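Local coordinates for Serine/threonine-protein kinase Tel1 (Chaetomium thermophilum, PDB 6SKY), which probably phosphorylates serine and threonine residues followed by glutamine, as an ATP-dependent PI3-kinase-related kinase that signals DNA damage, at residues R1639-G1645 with R2115-M2119; S1987-A1991 with Q2179-N2183; L2272-L2276 with V2291-F2295; I2378-L2383 with V2414-I2419. Residues are numbered along the deposited sequence.

Contact 1 of 4, residues R1639-G1645 with R2115-M2119; sequences RSFAASG and RSKWM
Trp-2118, Arg-2115 and Ala-1642 carry most of this contact, in which the last turn of helix 1627-1644 meets the end of helix 2102-2119. The short axes approach to 8.7 Å at 64°. Ala-1643 CA lies 5.5 Å from Arg-2115 CA, and Ser-1644 CA 6.3 Å from Trp-2118 CA. Trp-2118, with chi1 at an unusual 95°, pushes its indole as a knob into the hole formed by Phe-1641, Ala-1642, Ala-1643 and Ser-1644. Trp-2118 NE1 donates a hydrogen bond to Ala-1642 O (2.8 Å), a carbonyl of the last helical turn. Gly-1645 leaves helical geometry there with positive phi (68°), its N still bonded to Phe-1641 O (2.7 Å). This is helix-to-helix packing in an alpha solenoid, joining non-consecutive helices 470 residues apart, the later one in the FAT region. Over one indole face, Gly-1645 CA makes a CH-pi contact 3.6 Å from the centroid of the six-membered ring; a CB on this residue would strike Trp-2118 CZ3. Arg-2115 (chi1 m, then extended) lays a guanidinium face over the methyl of Ala-1642 (Arg-2115 CZ to Ala-1642 CB 4.1 Å), and Arg-2115 CG lies 3.3 Å from Ala-1642 O. Arg-2115 NH1 comes 4.3 Å from Arg-1639 NH1, but these like charges have separate salt-bridge partners: Asp-1606 for Arg-2115 and Asp-2095 for Arg-1639.

Contact 2 of 4, residues S1987-A1991 with Q2179-N2183; sequences SLGLA and QETLN
The weakly bonded end of FAT-solenoid helix 1974-1988, terminated at Gly-1989, meets the first turns of helix 2178-2189 beside the second subunit of the dimer. Gly-1989 (phi 118°, psi -6°) breaks out of the helix at angles that by themselves favour glycine. Leu-1990 (phi -74°, psi 87°) centres an inverse gamma turn and occupies the N-cap position of the next helix. Leu-1988 CA and Gln-2179 CA are 6.3 Å apart. Gln-2179 adopts chi1 t and chi2 p, folding its chain so that CG lies 3.2 Å from Leu-1988 O and OE1 reaches 3.8 Å from Leu-1990 CD2. Leu-1988 and Leu-1990 share the m,t rotamer; Leu-1988 CD2 packs 4.5 Å from Gln-2179 CB. Glu-2180, m at chi1 and chi2, curls back until OE2 stands 3.1 Å from Leu-1988 O, two acceptors without a hydrogen bond. A CB on Gly-1989 would also clash with both Glu-2180 OE2 and Asn-2183 ND2. Gly-1960, Ala-1957 and Ala-1961 of the second subunit pack on Leu-1990, Gln-2179 and Asn-2183 respectively, and its Asp-1964 accepts a hydrogen bond from Ala-1991 N. Asn-2183, CB toward the other segment and chi1 m, brings ND2 to 3.6 Å from Gly-1989 O, not hydrogen-bonded.

Contact 3 of 4, residues L2272-L2276 with V2291-F2295; sequences LEPAL and VFHQF
Leu-2272, in the m,t rotamer, opens the antiparallel packing of helix 2264-2279 on helix 2286-2303: CD1 meets Phe-2295 CD1 at 3.7 Å and CD2 meets Gln-2294 CG at 3.9 Å. The short axes pass 10.1 Å apart at a signed angle of -155°, with CA pairs Leu-2272 to Phe-2295 (6.4 Å) and Leu-2276 to Val-2291 (6.7 Å). Phe-2295, CB toward helix 2264-2279 and chi1 t, has its ring met by Leu-2272, Glu-2273 and Leu-2276. Glu-2273 lends its aliphatic part, CG lying 4.3 Å from Phe-2295 CZ, while its carboxylate accepts a hydrogen bond from Gln-2268. At Pro-2274 the helix kinks, its N lacking a bond to the preceding turn. The two consecutive helices form an antiparallel helical hairpin of the FAT alpha solenoid, with helix 2245-2259 packing alongside. Ala-2275 turns CB toward Val-2291 CG1 (4.1 Å). Leu-2276 (chi1 m, chi2 p) inserts CD1 between Val-2291 CG1 (3.5 Å) and Phe-2295 CD2 (3.6 Å), and CD2 meets the ring edge of Phe-2292 at CE1 (4.1 Å).

Contact 4 of 4, residues I2378-L2383 with V2414-I2419; sequences IENYLL and VVKKWI
Trp-2418 (chi1 m, chi2 105°) turns one indole face to helix 2348-2387, where Leu-2383 CD2 lies 3.6 Å from CE3 and Glu-2379 makes a CH-pi contact, its CG 4.1 Å from the centroid of the five-membered ring. Segments 2378-2383 and 2414-2418 run nearly parallel: the short axes are 9.5 Å apart and cross at -24°. CA pairs are Glu-2379 to Val-2414 (6.3 Å) and Leu-2382 to Trp-2418 (6.4 Å). Leu-2382, CB toward the other helix and rotamer m,t, brings CD1 3.8 Å from Trp-2418 CB and CD2 4.0 Å from Ile-2419 CD1. One turn earlier, Ile-2378 CG2 touches Val-2414 CG1 (3.8 Å) and Val-2415 CG2 (3.7 Å). Such parallel packing of alternate helices is characteristic of alpha solenoids; the intervening helix 2394-2404 packs on Ile-2378 and Leu-2382 through Leu-2401 and Phe-2398. With no polar bond between the segments, the join rests on van der Waals fit of aliphatic side chains, including the methylenes of Glu-2379, against one another and the indole.

All four contacts join helices of the alpha-solenoid part of the chain, away from the nucleotide site. Contacts 1 and 2 cross along the sequence, since 1987-1991 lies between the segments of contact 1; their centres are 22 Å apart. Both bring together helices distant in sequence, whereas contacts 3 and 4 follow in series and tie near neighbours. The centres of contacts 3 and 4 are 15 Å apart and they touch: Asn-2380 packs on Phe-2292 and Phe-2295, so helices 2264-2279, 2286-2303, 2348-2387 and 2409-2418 pack one on the next; the centres of contacts 3 and 4 lie about 35 to 46 Å from those of contacts 1 and 2. Contact 2 alone borders the second subunit, linking the solenoid to the dimer interface.

Contact 1 of 4, residues R1639-G1645 with R2115-M2119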
loop_
_atom_site.group_PDB
_atom_site.type_symbol
_atom_site.label_atom_id
_atom_site.label_comp_id
_atom_site.label_asym_id
_atom_site.label_seq_id
_atom_site.Cartn_x
_atom_site.Cartn_y
_atom_site.Cartn_z
ATOM N N ARG A 1639 -24.978 -0.140 -31.339
ATOM C CA ARG A 1639 -23.729 0.036 -32.066
ATOM C C ARG A 1639 -23.121 1.405 -31.793
ATOM O O ARG A 1639 -21.902 1.533 -31.656
ATOM C CB ARG A 1639 -23.969 -0.170 -33.550
ATOM C CG ARG A 1639 -22.721 -0.321 -34.351
ATOM C CD ARG A 1639 -23.058 -0.620 -35.782
ATOM N NE ARG A 1639 -24.006 -1.720 -35.887
ATOM C CZ ARG A 1639 -23.651 -2.994 -35.985
ATOM N NH1 ARG A 1639 -22.371 -3.326 -35.993
ATOM N NH2 ARG A 1639 -24.574 -3.935 -36.074
ATOM N N SER A 1640 -23.953 2.435 -31.669
ATOM C CA SER A 1640 -23.439 3.759 -31.341
ATOM C C SER A 1640 -22.805 3.795 -29.956
ATOM O O SER A 1640 -21.760 4.426 -29.761
ATOM C CB SER A 1640 -24.564 4.781 -31.437
ATOM O OG SER A 1640 -24.213 5.978 -30.780
ATOM N N PHE A 1641 -23.421 3.137 -28.975
ATOM C CA PHE A 1641 -22.857 3.144 -27.628
ATOM C C PHE A 1641 -21.616 2.270 -27.543
ATOM O O PHE A 1641 -20.661 2.609 -26.843
ATOM C CB PHE A 1641 -23.902 2.686 -26.620
ATOM C CG PHE A 1641 -23.453 2.764 -25.199
ATOM C CD1 PHE A 1641 -22.952 1.660 -24.557
ATOM C CD2 PHE A 1641 -23.545 3.938 -24.499
ATOM C CE1 PHE A 1641 -22.552 1.734 -23.256
ATOM C CE2 PHE A 1641 -23.147 4.007 -23.197
ATOM C CZ PHE A 1641 -22.653 2.908 -22.579
ATOM N N ALA A 1642 -21.603 1.143 -28.244
ATOM C CA ALA A 1642 -20.414 0.314 -28.264
ATOM C C ALA A 1642 -19.269 0.974 -29.003
ATOM O O ALA A 1642 -18.115 0.618 -28.767
ATOM C CB ALA A 1642 -20.720 -1.034 -28.902
ATOM N N ALA A 1643 -19.551 1.912 -29.898
ATOM C CA ALA A 1643 -18.483 2.602 -30.597
ATOM C C ALA A 1643 -18.052 3.897 -29.930
ATOM O O ALA A 1643 -16.943 4.362 -30.193
ATOM C CB ALA A 1643 -18.902 2.897 -32.030
ATOM N N SER A 1644 -18.881 4.498 -29.085
ATOM C CA SER A 1644 -18.493 5.772 -28.497
ATOM C C SER A 1644 -18.580 5.769 -26.983
ATOM O O SER A 1644 -17.887 6.540 -26.319
ATOM C CB SER A 1644 -19.364 6.897 -29.045
ATOM O OG SER A 1644 -20.708 6.757 -28.624
ATOM N N GLY A 1645 -19.436 4.928 -26.424
ATOM C CA GLY A 1645 -19.612 4.929 -24.993
ATOM C C GLY A 1645 -20.268 6.166 -24.457
ATOM O O GLY A 1645 -20.137 6.457 -23.272
ATOM N N ARG A 2115 -12.899 -0.186 -30.752
ATOM C CA ARG A 2115 -13.673 0.113 -29.560
ATOM C C ARG A 2115 -12.795 0.121 -28.321
ATOM O O ARG A 2115 -13.063 0.873 -27.386
ATOM C CB ARG A 2115 -14.818 -0.874 -29.436
ATOM C CG ARG A 2115 -15.725 -0.784 -30.613
ATOM C CD ARG A 2115 -16.707 -1.899 -30.650
ATOM N NE ARG A 2115 -17.660 -1.685 -31.720
ATOM C CZ ARG A 2115 -18.599 -2.550 -32.055
ATOM N NH1 ARG A 2115 -19.435 -2.272 -33.041
ATOM N NH2 ARG A 2115 -18.695 -3.697 -31.406
ATOM N N SER A 2116 -11.733 -0.682 -28.297
ATOM C CA SER A 2116 -10.788 -0.600 -27.186
ATOM C C SER A 2116 -10.170 0.781 -27.104
ATOM O O SER A 2116 -9.921 1.306 -26.006
ATOM C CB SER A 2116 -9.690 -1.639 -27.346
ATOM O OG SER A 2116 -8.794 -1.232 -28.358
ATOM N N LYS A 2117 -9.875 1.364 -28.267
ATOM C CA LYS A 2117 -9.371 2.737 -28.286
ATOM C C LYS A 2117 -10.309 3.673 -27.542
ATOM O O LYS A 2117 -9.861 4.516 -26.761
ATOM C CB LYS A 2117 -9.174 3.238 -29.716
ATOM C CG LYS A 2117 -8.472 2.271 -30.646
ATOM C CD LYS A 2117 -7.014 2.073 -30.295
ATOM C CE LYS A 2117 -6.344 1.196 -31.337
ATOM N NZ LYS A 2117 -4.870 1.142 -31.171
ATOM N N TRP A 2118 -11.619 3.547 -27.773
ATOM C CA TRP A 2118 -12.525 4.398 -26.978
ATOM C C TRP A 2118 -12.535 3.986 -25.507
ATOM O O TRP A 2118 -12.634 4.840 -24.622
ATOM C CB TRP A 2118 -13.962 4.433 -27.546
ATOM C CG TRP A 2118 -15.025 3.469 -26.983
ATOM C CD1 TRP A 2118 -15.580 2.426 -27.642
ATOM C CD2 TRP A 2118 -15.673 3.505 -25.697
ATOM N NE1 TRP A 2118 -16.497 1.792 -26.855
ATOM C CE2 TRP A 2118 -16.570 2.432 -25.654
ATOM C CE3 TRP A 2118 -15.558 4.317 -24.576
ATOM C CZ2 TRP A 2118 -17.347 2.155 -24.545
ATOM C CZ3 TRP A 2118 -16.331 4.034 -23.475
ATOM C CH2 TRP A 2118 -17.212 2.966 -23.469
ATOM N N MET A 2119 -12.411 2.683 -25.230
ATOM C CA MET A 2119 -12.686 2.154 -23.895
ATOM C C MET A 2119 -11.616 2.519 -22.888
ATOM O O MET A 2119 -11.897 2.568 -21.689
ATOM C CB MET A 2119 -12.809 0.640 -23.942
ATOM C CG MET A 2119 -14.092 0.139 -24.484
ATOM S SD MET A 2119 -14.066 -1.617 -24.745
ATOM C CE MET A 2119 -15.767 -1.861 -25.170
#

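Contact 2 of 4, residues S1987-A1991 with Q2179-N2183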
loop_
_atom_site.group_PDB
_atom_site.type_symbol
_atom_site.label_atom_id
_atom_site.label_comp_id
_atom_site.label_asym_id
_atom_site.label_seq_id
_atom_site.Cartn_x
_atom_site.Cartn_y
_atom_site.Cartn_z
ATOM N N SER A 1987 -19.049 -6.809 -7.691
ATOM C CA SER A 1987 -18.213 -5.719 -8.162
ATOM C C SER A 1987 -16.743 -6.086 -8.188
ATOM O O SER A 1987 -15.932 -5.296 -8.677
ATOM C CB SER A 1987 -18.406 -4.490 -7.280
ATOM O OG SER A 1987 -17.747 -4.657 -6.037
ATOM N N LEU A 1988 -16.382 -7.251 -7.660
ATOM C CA LEU A 1988 -15.015 -7.746 -7.669
ATOM C C LEU A 1988 -14.759 -8.704 -8.817
ATOM O O LEU A 1988 -13.753 -8.586 -9.515
ATOM C CB LEU A 1988 -14.705 -8.446 -6.347
ATOM C CG LEU A 1988 -14.212 -7.555 -5.225
ATOM C CD1 LEU A 1988 -14.172 -8.327 -3.934
ATOM C CD2 LEU A 1988 -12.841 -7.063 -5.599
ATOM N N GLY A 1989 -15.664 -9.642 -9.037
ATOM C CA GLY A 1989 -15.449 -10.728 -9.965
ATOM C C GLY A 1989 -15.468 -12.078 -9.309
ATOM O O GLY A 1989 -15.425 -13.096 -10.012
ATOM N N LEU A 1990 -15.545 -12.126 -7.985
ATOM C CA LEU A 1990 -15.643 -13.380 -7.261
ATOM C C LEU A 1990 -17.039 -13.958 -7.416
ATOM O O LEU A 1990 -17.906 -13.722 -6.577
ATOM C CB LEU A 1990 -15.308 -13.157 -5.792
ATOM C CG LEU A 1990 -13.937 -12.527 -5.598
ATOM C CD1 LEU A 1990 -13.677 -12.278 -4.140
ATOM C CD2 LEU A 1990 -12.888 -13.434 -6.170
ATOM N N ALA A 1991 -17.260 -14.721 -8.483
ATOM C CA ALA A 1991 -18.602 -15.185 -8.802
ATOM C C ALA A 1991 -18.999 -16.420 -8.009
ATOM O O ALA A 1991 -20.175 -16.570 -7.672
ATOM C CB ALA A 1991 -18.714 -15.465 -10.298
ATOM N N GLN A 2179 -8.458 -7.581 -9.979
ATOM C CA GLN A 2179 -9.201 -8.826 -9.930
ATOM C C GLN A 2179 -9.659 -9.260 -11.312
ATOM O O GLN A 2179 -9.741 -10.457 -11.585
ATOM C CB GLN A 2179 -10.382 -8.685 -8.981
ATOM C CG GLN A 2179 -11.065 -9.987 -8.654
ATOM C CD GLN A 2179 -10.131 -10.997 -8.057
ATOM O OE1 GLN A 2179 -10.144 -12.168 -8.419
ATOM N NE2 GLN A 2179 -9.313 -10.550 -7.127
ATOM N N GLU A 2180 -9.918 -8.319 -12.211
ATOM C CA GLU A 2180 -10.362 -8.697 -13.541
ATOM C C GLU A 2180 -9.223 -9.239 -14.387
ATOM O O GLU A 2180 -9.424 -10.175 -15.163
ATOM C CB GLU A 2180 -11.024 -7.514 -14.229
ATOM C CG GLU A 2180 -12.327 -7.108 -13.607
ATOM C CD GLU A 2180 -13.321 -8.248 -13.534
ATOM O OE1 GLU A 2180 -13.297 -9.131 -14.418
ATOM O OE2 GLU A 2180 -14.134 -8.270 -12.589
ATOM N N THR A 2181 -8.021 -8.684 -14.251
ATOM C CA THR A 2181 -6.877 -9.271 -14.937
ATOM C C THR A 2181 -6.553 -10.644 -14.377
ATOM O O THR A 2181 -6.174 -11.549 -15.123
ATOM C CB THR A 2181 -5.658 -8.364 -14.829
ATOM O OG1 THR A 2181 -5.285 -8.236 -13.457
ATOM C CG2 THR A 2181 -5.957 -7.011 -15.385
ATOM N N LEU A 2182 -6.709 -10.822 -13.068
ATOM C CA LEU A 2182 -6.505 -12.133 -12.465
ATOM C C LEU A 2182 -7.505 -13.149 -13.001
ATOM O O LEU A 2182 -7.131 -14.259 -13.395
ATOM C CB LEU A 2182 -6.619 -12.006 -10.953
ATOM C CG LEU A 2182 -5.848 -12.948 -10.056
ATOM C CD1 LEU A 2182 -4.463 -13.119 -10.591
ATOM C CD2 LEU A 2182 -5.802 -12.336 -8.702
ATOM N N ASN A 2183 -8.789 -12.782 -13.020
ATOM C CA ASN A 2183 -9.828 -13.641 -13.577
ATOM C C ASN A 2183 -9.527 -14.012 -15.017
ATOM O O ASN A 2183 -9.626 -15.181 -15.403
ATOM C CB ASN A 2183 -11.175 -12.941 -13.501
ATOM C CG ASN A 2183 -11.727 -12.890 -12.115
ATOM O OD1 ASN A 2183 -11.454 -13.749 -11.296
ATOM N ND2 ASN A 2183 -12.530 -11.886 -11.845
#

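Contact 3 of 4, residues L2272-L2276 with V2291-F2295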
loop_
_atom_site.group_PDB
_atom_site.type_symbol
_atom_site.label_atom_id
_atom_site.label_comp_id
_atom_site.label_asym_id
_atom_site.label_seq_id
_atom_site.Cartn_x
_atom_site.Cartn_y
_atom_site.Cartn_z
ATOM N N LEU A 2272 19.638 -6.824 -23.213
ATOM C CA LEU A 2272 19.464 -5.663 -24.072
ATOM C C LEU A 2272 20.207 -5.792 -25.393
ATOM O O LEU A 2272 19.647 -5.490 -26.454
ATOM C CB LEU A 2272 19.903 -4.405 -23.332
ATOM C CG LEU A 2272 19.092 -4.100 -22.078
ATOM C CD1 LEU A 2272 19.558 -2.829 -21.470
ATOM C CD2 LEU A 2272 17.625 -4.005 -22.389
ATOM N N GLU A 2273 21.440 -6.250 -25.366
ATOM C CA GLU A 2273 22.168 -6.440 -26.610
ATOM C C GLU A 2273 21.637 -7.643 -27.383
ATOM O O GLU A 2273 21.560 -7.587 -28.616
ATOM C CB GLU A 2273 23.658 -6.578 -26.336
ATOM C CG GLU A 2273 24.274 -5.315 -25.806
ATOM C CD GLU A 2273 25.705 -5.508 -25.379
ATOM O OE1 GLU A 2273 26.236 -6.623 -25.562
ATOM O OE2 GLU A 2273 26.302 -4.544 -24.856
ATOM N N PRO A 2274 21.264 -8.745 -26.722
ATOM C CA PRO A 2274 20.491 -9.765 -27.438
ATOM C C PRO A 2274 19.223 -9.237 -28.074
ATOM O O PRO A 2274 18.862 -9.697 -29.155
ATOM C CB PRO A 2274 20.198 -10.789 -26.344
ATOM C CG PRO A 2274 21.357 -10.717 -25.499
ATOM C CD PRO A 2274 21.757 -9.281 -25.444
ATOM N N ALA A 2275 18.536 -8.280 -27.455
ATOM C CA ALA A 2275 17.319 -7.751 -28.057
ATOM C C ALA A 2275 17.632 -6.951 -29.314
ATOM O O ALA A 2275 16.986 -7.127 -30.356
ATOM C CB ALA A 2275 16.562 -6.898 -27.048
ATOM N N LEU A 2276 18.629 -6.070 -29.241
ATOM C CA LEU A 2276 19.015 -5.339 -30.443
ATOM C C LEU A 2276 19.485 -6.279 -31.539
ATOM O O LEU A 2276 19.280 -6.001 -32.722
ATOM C CB LEU A 2276 20.105 -4.319 -30.135
ATOM C CG LEU A 2276 19.641 -2.920 -29.735
ATOM C CD1 LEU A 2276 19.245 -2.878 -28.289
ATOM C CD2 LEU A 2276 20.739 -1.927 -29.996
ATOM N N VAL A 2291 12.556 -1.328 -28.255
ATOM C CA VAL A 2291 13.896 -1.814 -27.930
ATOM C C VAL A 2291 14.878 -0.657 -27.777
ATOM O O VAL A 2291 15.676 -0.614 -26.829
ATOM C CB VAL A 2291 14.365 -2.818 -28.996
ATOM C CG1 VAL A 2291 15.758 -3.261 -28.717
ATOM C CG2 VAL A 2291 13.455 -3.998 -29.020
ATOM N N PHE A 2292 14.836 0.302 -28.700
ATOM C CA PHE A 2292 15.788 1.406 -28.678
ATOM C C PHE A 2292 15.542 2.332 -27.502
ATOM O O PHE A 2292 16.493 2.810 -26.881
ATOM C CB PHE A 2292 15.710 2.189 -29.980
ATOM C CG PHE A 2292 16.231 1.453 -31.160
ATOM C CD1 PHE A 2292 17.358 0.687 -31.063
ATOM C CD2 PHE A 2292 15.594 1.538 -32.375
ATOM C CE1 PHE A 2292 17.836 0.016 -32.147
ATOM C CE2 PHE A 2292 16.071 0.867 -33.457
ATOM C CZ PHE A 2292 17.192 0.108 -33.343
ATOM N N HIS A 2293 14.283 2.604 -27.176
ATOM C CA HIS A 2293 14.010 3.422 -26.005
ATOM C C HIS A 2293 14.450 2.722 -24.730
ATOM O O HIS A 2293 15.008 3.357 -23.831
ATOM C CB HIS A 2293 12.532 3.762 -25.937
ATOM C CG HIS A 2293 12.170 4.620 -24.773
ATOM N ND1 HIS A 2293 12.459 5.964 -24.725
ATOM C CD2 HIS A 2293 11.551 4.325 -23.609
ATOM C CE1 HIS A 2293 12.028 6.462 -23.581
ATOM N NE2 HIS A 2293 11.477 5.487 -22.885
ATOM N N GLN A 2294 14.200 1.417 -24.631
ATOM C CA GLN A 2294 14.688 0.631 -23.507
ATOM C C GLN A 2294 16.184 0.811 -23.314
ATOM O O GLN A 2294 16.656 1.124 -22.216
ATOM C CB GLN A 2294 14.364 -0.837 -23.757
ATOM C CG GLN A 2294 14.424 -1.716 -22.553
ATOM C CD GLN A 2294 13.333 -1.399 -21.598
ATOM O OE1 GLN A 2294 12.159 -1.396 -21.959
ATOM N NE2 GLN A 2294 13.702 -1.103 -20.365
ATOM N N PHE A 2295 16.947 0.611 -24.383
ATOM C CA PHE A 2295 18.395 0.663 -24.263
ATOM C C PHE A 2295 18.884 2.072 -23.950
ATOM O O PHE A 2295 19.815 2.248 -23.158
ATOM C CB PHE A 2295 19.032 0.138 -25.539
ATOM C CG PHE A 2295 20.417 -0.353 -25.352
ATOM C CD1 PHE A 2295 20.921 -0.562 -24.096
ATOM C CD2 PHE A 2295 21.223 -0.591 -26.428
ATOM C CE1 PHE A 2295 22.199 -1.008 -23.924
ATOM C CE2 PHE A 2295 22.498 -1.035 -26.256
ATOM C CZ PHE A 2295 22.986 -1.242 -25.007
#

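Contact 4 of 4, residues I2378-L2383 with V2414-I2419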
loop_
_atom_site.group_PDB
_atom_site.type_symbol
_atom_site.label_atom_id
_atom_site.label_comp_id
_atom_site.label_asym_id
_atom_site.label_seq_id
_atom_site.Cartn_x
_atom_site.Cartn_y
_atom_site.Cartn_z
ATOM N N ILE A 2378 23.101 8.471 -26.707
ATOM C CA ILE A 2378 22.715 9.422 -27.744
ATOM C C ILE A 2378 22.248 8.692 -28.994
ATOM O O ILE A 2378 21.216 9.041 -29.589
ATOM C CB ILE A 2378 23.873 10.386 -28.043
ATOM C CG1 ILE A 2378 23.924 11.478 -26.986
ATOM C CG2 ILE A 2378 23.708 11.011 -29.395
ATOM C CD1 ILE A 2378 25.014 12.455 -27.201
ATOM N N GLU A 2379 22.981 7.658 -29.405
ATOM C CA GLU A 2379 22.619 6.939 -30.617
ATOM C C GLU A 2379 21.245 6.303 -30.503
ATOM O O GLU A 2379 20.448 6.372 -31.442
ATOM C CB GLU A 2379 23.670 5.884 -30.918
ATOM C CG GLU A 2379 23.237 4.867 -31.923
ATOM C CD GLU A 2379 24.289 3.815 -32.144
ATOM O OE1 GLU A 2379 25.405 3.971 -31.612
ATOM O OE2 GLU A 2379 24.005 2.828 -32.846
ATOM N N ASN A 2380 20.935 5.692 -29.361
ATOM C CA ASN A 2380 19.649 5.025 -29.240
ATOM C C ASN A 2380 18.503 5.999 -29.030
ATOM O O ASN A 2380 17.388 5.704 -29.448
ATOM C CB ASN A 2380 19.690 4.004 -28.116
ATOM C CG ASN A 2380 20.536 2.814 -28.450
ATOM O OD1 ASN A 2380 20.293 2.119 -29.422
ATOM N ND2 ASN A 2380 21.546 2.577 -27.647
ATOM N N TYR A 2381 18.735 7.161 -28.420
ATOM C CA TYR A 2381 17.690 8.183 -28.410
ATOM C C TYR A 2381 17.346 8.615 -29.825
ATOM O O TYR A 2381 16.169 8.719 -30.190
ATOM C CB TYR A 2381 18.124 9.390 -27.586
ATOM C CG TYR A 2381 17.747 9.300 -26.141
ATOM C CD1 TYR A 2381 16.513 8.837 -25.764
ATOM C CD2 TYR A 2381 18.634 9.661 -25.151
ATOM C CE1 TYR A 2381 16.171 8.746 -24.453
ATOM C CE2 TYR A 2381 18.298 9.570 -23.840
ATOM C CZ TYR A 2381 17.065 9.113 -23.495
ATOM O OH TYR A 2381 16.719 9.018 -22.177
ATOM N N LEU A 2382 18.366 8.858 -30.646
ATOM C CA LEU A 2382 18.097 9.290 -32.011
ATOM C C LEU A 2382 17.428 8.194 -32.828
ATOM O O LEU A 2382 16.557 8.481 -33.652
ATOM C CB LEU A 2382 19.384 9.744 -32.680
ATOM C CG LEU A 2382 19.855 11.104 -32.203
ATOM C CD1 LEU A 2382 21.114 11.458 -32.912
ATOM C CD2 LEU A 2382 18.792 12.128 -32.461
ATOM N N LEU A 2383 17.817 6.937 -32.627
ATOM C CA LEU A 2383 17.164 5.854 -33.353
ATOM C C LEU A 2383 15.730 5.660 -32.892
ATOM O O LEU A 2383 14.857 5.334 -33.698
ATOM C CB LEU A 2383 17.944 4.559 -33.193
ATOM C CG LEU A 2383 19.273 4.458 -33.921
ATOM C CD1 LEU A 2383 19.921 3.146 -33.602
ATOM C CD2 LEU A 2383 19.069 4.587 -35.396
ATOM N N VAL A 2414 28.540 11.130 -33.000
ATOM C CA VAL A 2414 27.352 10.280 -33.021
ATOM C C VAL A 2414 26.145 11.053 -33.540
ATOM O O VAL A 2414 25.351 10.541 -34.346
ATOM C CB VAL A 2414 27.087 9.695 -31.626
ATOM C CG1 VAL A 2414 25.859 8.834 -31.657
ATOM C CG2 VAL A 2414 28.264 8.894 -31.177
ATOM N N VAL A 2415 25.984 12.295 -33.087
ATOM C CA VAL A 2415 24.857 13.102 -33.535
ATOM C C VAL A 2415 24.958 13.374 -35.023
ATOM O O VAL A 2415 23.966 13.288 -35.749
ATOM C CB VAL A 2415 24.780 14.406 -32.730
ATOM C CG1 VAL A 2415 23.779 15.325 -33.354
ATOM C CG2 VAL A 2415 24.399 14.109 -31.311
ATOM N N LYS A 2416 26.153 13.712 -35.503
ATOM C CA LYS A 2416 26.340 13.925 -36.929
ATOM C C LYS A 2416 25.929 12.701 -37.716
ATOM O O LYS A 2416 25.327 12.812 -38.789
ATOM C CB LYS A 2416 27.793 14.267 -37.223
ATOM C CG LYS A 2416 28.103 14.282 -38.698
ATOM C CD LYS A 2416 29.574 14.472 -38.953
ATOM C CE LYS A 2416 29.866 14.413 -40.434
ATOM N NZ LYS A 2416 31.307 14.608 -40.710
ATOM N N LYS A 2417 26.230 11.518 -37.191
ATOM C CA LYS A 2417 25.931 10.306 -37.936
ATOM C C LYS A 2417 24.434 10.020 -37.982
ATOM O O LYS A 2417 23.925 9.557 -39.006
ATOM C CB LYS A 2417 26.688 9.133 -37.331
ATOM C CG LYS A 2417 26.686 7.901 -38.186
ATOM C CD LYS A 2417 27.517 6.818 -37.551
ATOM C CE LYS A 2417 27.361 5.511 -38.290
ATOM N NZ LYS A 2417 28.106 4.426 -37.602
ATOM N N TRP A 2418 23.705 10.284 -36.896
ATOM C CA TRP A 2418 22.323 9.811 -36.817
ATOM C C TRP A 2418 21.247 10.891 -36.845
ATOM O O TRP A 2418 20.069 10.548 -36.754
ATOM C CB TRP A 2418 22.128 8.963 -35.557
ATOM C CG TRP A 2418 22.941 7.733 -35.569
ATOM C CD1 TRP A 2418 24.076 7.499 -34.866
ATOM C CD2 TRP A 2418 22.706 6.567 -36.351
ATOM N NE1 TRP A 2418 24.560 6.252 -35.149
ATOM C CE2 TRP A 2418 23.733 5.661 -36.063
ATOM C CE3 TRP A 2418 21.722 6.201 -37.268
ATOM C CZ2 TRP A 2418 23.806 4.414 -36.655
ATOM C CZ3 TRP A 2418 21.796 4.967 -37.851
ATOM C CH2 TRP A 2418 22.829 4.087 -37.545
ATOM N N ILE A 2419 21.591 12.171 -36.982
ATOM C CA ILE A 2419 20.581 13.211 -36.803
ATOM C C ILE A 2419 19.664 13.381 -38.008
ATOM O O ILE A 2419 18.528 13.833 -37.847
ATOM C CB ILE A 2419 21.259 14.550 -36.466
ATOM C CG1 ILE A 2419 20.245 15.596 -36.013
ATOM C CG2 ILE A 2419 22.004 15.075 -37.657
ATOM C CD1 ILE A 2419 19.644 15.341 -34.679
#